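Local coordinates for tapirin (Caldicellulosiruptor kristjanssonii, PDB 6N2B), which binds cellulose, and probably helps this extremely thermophilic bacterium adhere to plant biomass, through a calcium-containing beta-helix domain, at residues S200-R212 and L529-T543. Numbering follows the deposited sequence.
Sequences SWNDLFEYAVYSR and LIYKRAGSTIESSIT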
loop_
_atom_site.group_PDB
_atom_site.type_symbol
_atom_site.label_atom_id
_atom_site.label_comp_id
_atom_site.label_asym_id
_atom_site.label_seq_id
_atom_site.Cartn_x
_atom_site.Cartn_y
_atom_site.Cartn_z
ATOM N N SER A 200 14.793 -4.811 0.397
ATOM C CA SER A 200 15.067 -3.682 -0.478
ATOM C C SER A 200 13.775 -3.270 -1.172
ATOM O O SER A 200 13.004 -4.133 -1.598
ATOM C CB SER A 200 16.148 -4.083 -1.498
ATOM O OG SER A 200 16.849 -2.957 -1.984
ATOM N N TRP A 201 13.527 -1.958 -1.289
ATOM C CA TRP A 201 12.316 -1.514 -1.985
ATOM C C TRP A 201 12.400 -1.661 -3.503
ATOM O O TRP A 201 11.361 -1.590 -4.167
ATOM C CB TRP A 201 11.948 -0.054 -1.636
ATOM C CG TRP A 201 12.966 0.981 -1.990
ATOM C CD1 TRP A 201 13.815 1.615 -1.131
ATOM C CD2 TRP A 201 13.247 1.514 -3.297
ATOM N NE1 TRP A 201 14.614 2.499 -1.819
ATOM C CE2 TRP A 201 14.286 2.453 -3.151
ATOM C CE3 TRP A 201 12.731 1.278 -4.579
ATOM C CZ2 TRP A 201 14.817 3.155 -4.233
ATOM C CZ3 TRP A 201 13.262 1.970 -5.648
ATOM C CH2 TRP A 201 14.292 2.903 -5.469
ATOM N N ASN A 202 13.579 -1.870 -4.082
ATOM C CA ASN A 202 13.638 -2.041 -5.526
ATOM C C ASN A 202 13.726 -3.508 -5.955
ATOM O O ASN A 202 13.917 -3.785 -7.142
ATOM C CB ASN A 202 14.779 -1.205 -6.125
ATOM C CG ASN A 202 16.166 -1.708 -5.762
ATOM O OD1 ASN A 202 16.343 -2.801 -5.228
ATOM N ND2 ASN A 202 17.169 -0.901 -6.084
ATOM N N ASP A 203 13.529 -4.443 -5.029
ATOM C CA ASP A 203 13.599 -5.876 -5.296
ATOM C C ASP A 203 12.200 -6.429 -5.523
ATOM O O ASP A 203 11.361 -6.376 -4.621
ATOM C CB ASP A 203 14.255 -6.592 -4.119
ATOM C CG ASP A 203 14.477 -8.058 -4.374
ATOM O OD1 ASP A 203 14.476 -8.478 -5.553
ATOM O OD2 ASP A 203 14.661 -8.789 -3.372
ATOM N N LEU A 204 11.969 -7.007 -6.704
ATOM C CA LEU A 204 10.646 -7.536 -7.023
ATOM C C LEU A 204 10.205 -8.598 -6.023
ATOM O O LEU A 204 9.020 -8.691 -5.690
ATOM C CB LEU A 204 10.636 -8.102 -8.446
ATOM C CG LEU A 204 9.476 -8.994 -8.905
ATOM C CD1 LEU A 204 8.265 -8.183 -9.352
ATOM C CD2 LEU A 204 9.950 -9.860 -10.037
ATOM N N PHE A 205 11.140 -9.399 -5.522
ATOM C CA PHE A 205 10.782 -10.501 -4.638
ATOM C C PHE A 205 10.539 -10.071 -3.199
ATOM O O PHE A 205 10.251 -10.932 -2.357
ATOM C CB PHE A 205 11.862 -11.584 -4.725
ATOM C CG PHE A 205 11.988 -12.146 -6.107
ATOM C CD1 PHE A 205 11.044 -13.040 -6.588
ATOM C CD2 PHE A 205 12.981 -11.706 -6.961
ATOM C CE1 PHE A 205 11.117 -13.525 -7.879
ATOM C CE2 PHE A 205 13.048 -12.176 -8.249
ATOM C CZ PHE A 205 12.116 -13.094 -8.708
ATOM N N GLU A 206 10.639 -8.770 -2.903
ATOM C CA GLU A 206 10.214 -8.227 -1.623
ATOM C C GLU A 206 8.711 -7.954 -1.572
ATOM O O GLU A 206 8.153 -7.794 -0.484
ATOM C CB GLU A 206 11.015 -6.955 -1.316
ATOM C CG GLU A 206 10.347 -5.905 -0.384
ATOM C CD GLU A 206 10.095 -6.401 1.059
ATOM O OE1 GLU A 206 10.716 -7.402 1.490
ATOM O OE2 GLU A 206 9.250 -5.790 1.759
ATOM N N TYR A 207 8.019 -7.963 -2.700
ATOM C CA TYR A 207 6.642 -7.493 -2.718
ATOM C C TYR A 207 5.654 -8.617 -2.409
ATOM O O TYR A 207 5.784 -9.739 -2.915
ATOM C CB TYR A 207 6.345 -6.806 -4.053
ATOM C CG TYR A 207 7.014 -5.456 -4.010
ATOM C CD1 TYR A 207 8.382 -5.321 -4.277
ATOM C CD2 TYR A 207 6.310 -4.330 -3.596
ATOM C CE1 TYR A 207 9.008 -4.092 -4.189
ATOM C CE2 TYR A 207 6.931 -3.093 -3.495
ATOM C CZ TYR A 207 8.276 -2.979 -3.786
ATOM O OH TYR A 207 8.874 -1.742 -3.672
ATOM N N ALA A 208 4.717 -8.320 -1.499
ATOM C CA ALA A 208 3.540 -9.160 -1.349
ATOM C C ALA A 208 2.576 -8.927 -2.507
ATOM O O ALA A 208 1.975 -9.875 -3.038
ATOM C CB ALA A 208 2.871 -8.884 -0.007
ATOM N N VAL A 209 2.450 -7.676 -2.937
ATOM C CA VAL A 209 1.662 -7.324 -4.108
ATOM C C VAL A 209 2.549 -6.484 -5.016
ATOM O O VAL A 209 2.965 -5.384 -4.640
ATOM C CB VAL A 209 0.377 -6.561 -3.737
ATOM C CG1 VAL A 209 -0.431 -6.223 -4.975
ATOM C CG2 VAL A 209 -0.461 -7.369 -2.792
ATOM N N TYR A 210 2.848 -7.000 -6.198
ATOM C CA TYR A 210 3.515 -6.225 -7.238
ATOM C C TYR A 210 2.539 -6.104 -8.394
ATOM O O TYR A 210 2.205 -7.105 -9.031
ATOM C CB TYR A 210 4.813 -6.889 -7.686
ATOM C CG TYR A 210 5.617 -6.046 -8.647
ATOM C CD1 TYR A 210 5.344 -6.057 -10.010
ATOM C CD2 TYR A 210 6.657 -5.236 -8.194
ATOM C CE1 TYR A 210 6.074 -5.288 -10.887
ATOM C CE2 TYR A 210 7.399 -4.461 -9.067
ATOM C CZ TYR A 210 7.104 -4.492 -10.411
ATOM O OH TYR A 210 7.844 -3.730 -11.298
ATOM N N SER A 211 2.080 -4.894 -8.664
ATOM C CA SER A 211 1.122 -4.652 -9.736
ATOM C C SER A 211 1.759 -3.729 -10.766
ATOM O O SER A 211 2.046 -2.562 -10.471
ATOM C CB SER A 211 -0.171 -4.053 -9.192
ATOM O OG SER A 211 -0.926 -5.030 -8.511
ATOM N N ARG A 212 1.988 -4.258 -11.972
ATOM C CA ARG A 212 2.528 -3.440 -13.052
ATOM C C ARG A 212 1.537 -2.358 -13.452
ATOM O O ARG A 212 1.922 -1.210 -13.709
ATOM C CB ARG A 212 2.888 -4.327 -14.244
ATOM C CG ARG A 212 3.465 -3.575 -15.430
ATOM C CD ARG A 212 4.251 -4.499 -16.349
ATOM N NE ARG A 212 3.553 -4.685 -17.617
ATOM C CZ ARG A 212 3.513 -3.789 -18.602
ATOM N NH1 ARG A 212 4.161 -2.629 -18.493
ATOM N NH2 ARG A 212 2.835 -4.068 -19.712
ATOM N N LEU A 529 -3.499 -12.160 2.897
ATOM C CA LEU A 529 -2.293 -12.464 2.124
ATOM C C LEU A 529 -1.068 -12.253 3.010
ATOM O O LEU A 529 -0.716 -11.116 3.339
ATOM C CB LEU A 529 -2.208 -11.590 0.877
ATOM C CG LEU A 529 -0.857 -11.594 0.149
ATOM C CD1 LEU A 529 -0.578 -12.967 -0.396
ATOM C CD2 LEU A 529 -0.836 -10.609 -0.989
ATOM N N ILE A 530 -0.413 -13.337 3.394
ATOM C CA ILE A 530 0.759 -13.274 4.265
ATOM C C ILE A 530 1.998 -13.392 3.388
ATOM O O ILE A 530 2.254 -14.451 2.810
ATOM C CB ILE A 530 0.733 -14.381 5.331
ATOM C CG1 ILE A 530 -0.607 -14.408 6.061
ATOM C CG2 ILE A 530 1.880 -14.214 6.311
ATOM C CD1 ILE A 530 -0.577 -15.264 7.316
ATOM N N TYR A 531 2.790 -12.328 3.302
ATOM C CA TYR A 531 3.970 -12.365 2.441
ATOM C C TYR A 531 4.945 -13.447 2.910
ATOM O O TYR A 531 5.224 -13.584 4.106
ATOM C CB TYR A 531 4.649 -10.991 2.411
ATOM C CG TYR A 531 6.059 -11.011 1.847
ATOM C CD1 TYR A 531 6.282 -11.043 0.472
ATOM C CD2 TYR A 531 7.171 -11.001 2.695
ATOM C CE1 TYR A 531 7.569 -11.063 -0.038
ATOM C CE2 TYR A 531 8.445 -11.021 2.205
ATOM C CZ TYR A 531 8.650 -11.060 0.834
ATOM O OH TYR A 531 9.939 -11.086 0.329
ATOM N N LYS A 532 5.431 -14.243 1.965
ATOM C CA LYS A 532 6.511 -15.196 2.212
ATOM C C LYS A 532 7.433 -15.177 1.002
ATOM O O LYS A 532 7.002 -15.497 -0.112
ATOM C CB LYS A 532 5.985 -16.617 2.466
ATOM C CG LYS A 532 5.140 -16.779 3.732
ATOM C CD LYS A 532 5.993 -16.897 4.997
ATOM C CE LYS A 532 5.135 -16.880 6.263
ATOM N NZ LYS A 532 5.874 -17.197 7.537
ATOM N N ARG A 533 8.683 -14.769 1.212
ATOM C CA ARG A 533 9.642 -14.703 0.118
ATOM C C ARG A 533 9.834 -16.069 -0.520
ATOM O O ARG A 533 10.005 -17.074 0.181
ATOM C CB ARG A 533 10.984 -14.181 0.619
ATOM C CG ARG A 533 11.922 -13.804 -0.497
ATOM C CD ARG A 533 13.251 -13.324 0.041
ATOM N NE ARG A 533 13.827 -12.374 -0.893
ATOM C CZ ARG A 533 13.685 -11.055 -0.799
ATOM N NH1 ARG A 533 14.233 -10.269 -1.724
ATOM N NH2 ARG A 533 13.000 -10.521 0.218
ATOM N N ALA A 534 9.828 -16.098 -1.851
ATOM C CA ALA A 534 9.926 -17.361 -2.580
ATOM C C ALA A 534 11.332 -17.947 -2.525
ATOM O O ALA A 534 12.334 -17.223 -2.511
ATOM C CB ALA A 534 9.528 -17.172 -4.049
ATOM N N GLY A 535 11.394 -19.278 -2.525
ATOM C CA GLY A 535 12.640 -19.991 -2.732
ATOM C C GLY A 535 13.153 -19.845 -4.162
ATOM O O GLY A 535 12.523 -19.248 -5.041
ATOM N N SER A 536 14.328 -20.425 -4.403
ATOM C CA SER A 536 15.065 -20.058 -5.609
ATOM C C SER A 536 14.457 -20.684 -6.867
ATOM O O SER A 536 14.431 -20.046 -7.928
ATOM C CB SER A 536 16.538 -20.428 -5.446
ATOM O OG SER A 536 16.667 -21.645 -4.760
ATOM N N THR A 537 13.969 -21.924 -6.770
ATOM C CA THR A 537 13.249 -22.537 -7.879
ATOM C C THR A 537 12.127 -21.635 -8.349
ATOM O O THR A 537 11.936 -21.441 -9.555
ATOM C CB THR A 537 12.682 -23.893 -7.455
ATOM O OG1 THR A 537 13.731 -24.711 -6.936
ATOM C CG2 THR A 537 12.036 -24.597 -8.605
ATOM N N ILE A 538 11.376 -21.065 -7.405
ATOM C CA ILE A 538 10.267 -20.204 -7.774
ATOM C C ILE A 538 10.780 -18.871 -8.309
ATOM O O ILE A 538 10.257 -18.355 -9.302
ATOM C CB ILE A 538 9.311 -20.039 -6.580
ATOM C CG1 ILE A 538 8.729 -21.400 -6.197
ATOM C CG2 ILE A 538 8.186 -19.083 -6.897
ATOM C CD1 ILE A 538 7.911 -22.036 -7.292
ATOM N N GLU A 539 11.821 -18.305 -7.690
ATOM C CA GLU A 539 12.390 -17.065 -8.216
ATOM C C GLU A 539 12.932 -17.266 -9.622
ATOM O O GLU A 539 12.699 -16.444 -10.518
ATOM C CB GLU A 539 13.503 -16.546 -7.314
ATOM C CG GLU A 539 13.069 -15.912 -6.028
ATOM C CD GLU A 539 14.230 -15.207 -5.297
ATOM O OE1 GLU A 539 15.323 -15.054 -5.915
ATOM O OE2 GLU A 539 14.039 -14.810 -4.111
ATOM N N SER A 540 13.683 -18.353 -9.826
ATOM C CA SER A 540 14.218 -18.654 -11.149
ATOM C C SER A 540 13.100 -18.763 -12.176
ATOM O O SER A 540 13.229 -18.265 -13.299
ATOM C CB SER A 540 15.046 -19.942 -11.100
ATOM O OG SER A 540 15.611 -20.241 -12.371
ATOM N N SER A 541 11.984 -19.388 -11.804
ATOM C CA SER A 541 10.860 -19.475 -12.729
ATOM C C SER A 541 10.302 -18.092 -13.066
ATOM O O SER A 541 10.021 -17.795 -14.233
ATOM C CB SER A 541 9.774 -20.365 -12.136
ATOM O OG SER A 541 8.638 -20.320 -12.977
ATOM N N ILE A 542 10.132 -17.235 -12.054
ATOM C CA ILE A 542 9.582 -15.900 -12.284
ATOM C C ILE A 542 10.589 -15.029 -13.029
ATOM O O ILE A 542 10.224 -14.286 -13.950
ATOM C CB ILE A 542 9.163 -15.254 -10.944
ATOM C CG1 ILE A 542 8.024 -16.051 -10.298
ATOM C CG2 ILE A 542 8.802 -13.752 -11.124
ATOM C CD1 ILE A 542 7.744 -15.669 -8.868
ATOM N N THR A 543 11.861 -15.075 -12.620
ATOM C CA THR A 543 12.880 -14.293 -13.307
ATOM C C THR A 543 12.929 -14.670 -14.777
ATOM O O THR A 543 12.965 -13.799 -15.657
ATOM C CB THR A 543 14.252 -14.495 -12.650
ATOM O OG1 THR A 543 14.215 -14.073 -11.282
ATOM C CG2 THR A 543 15.303 -13.685 -13.363
HETATM O O HOH W 1 8.790 -13.211 -3.393
#
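The hydroxyl of Tyr531 donates a hydrogen bond to the carbonyl of Phe205, with OH and O 2.7 Å apart; it arrives in the carbonyl plane, on a lone pair. With CG anti to the backbone N (chi1 165°), the ring lies alongside the 3-10 turn 204-206, Glu206 O over one face, 3.4 Å from Tyr531 CE1, and Phe205 O at its edge. A long, flat donor suits this place, and a phenylalanine would probably leave Phe205 O without its tyrosine partner and the turn less firmly tied to strand 526-531. A water also donates to Phe205 O, and the Arg533 guanidinium lays one face over that oxygen. Arg533 reaches on to Asp203 in a salt bridge whose exact geometry is doubtful. Its NH2 is 4.1 Å from Glu206 OE1, too far for a salt bridge; Glu206 OE2 is hydrogen-bonded by Ser227 and Asn246.

Packing centres on the Phe205 ring. Glu539 CG makes a CH-pi contact over one face, 3.7 Å from the ring centroid, and its carboxylate stacks 17° from the ring plane; an extended glutamate offers methylene and flat end together. Beta-branched Ile542 adds its CG2 methyl, 4.0 Å from Phe205 CE1. The Thr543 hydroxyl, donating to Glu539 O within its helix, lies at the ring edge, OG1 3.5 Å from Phe205 CZ. Small Ala208 lets the chains close in, its CB 3.7 Å from Tyr531 CB, and Leu529 CD2 packs on Val209 CG2.

The 3-10 turn and the corner at Ala208 and Val209, within beta-helix strand 207-211, are flanked by the end of strand 526-531 and by helix 536-546, which packs against strand 448-453 through Ile538 and Ile542.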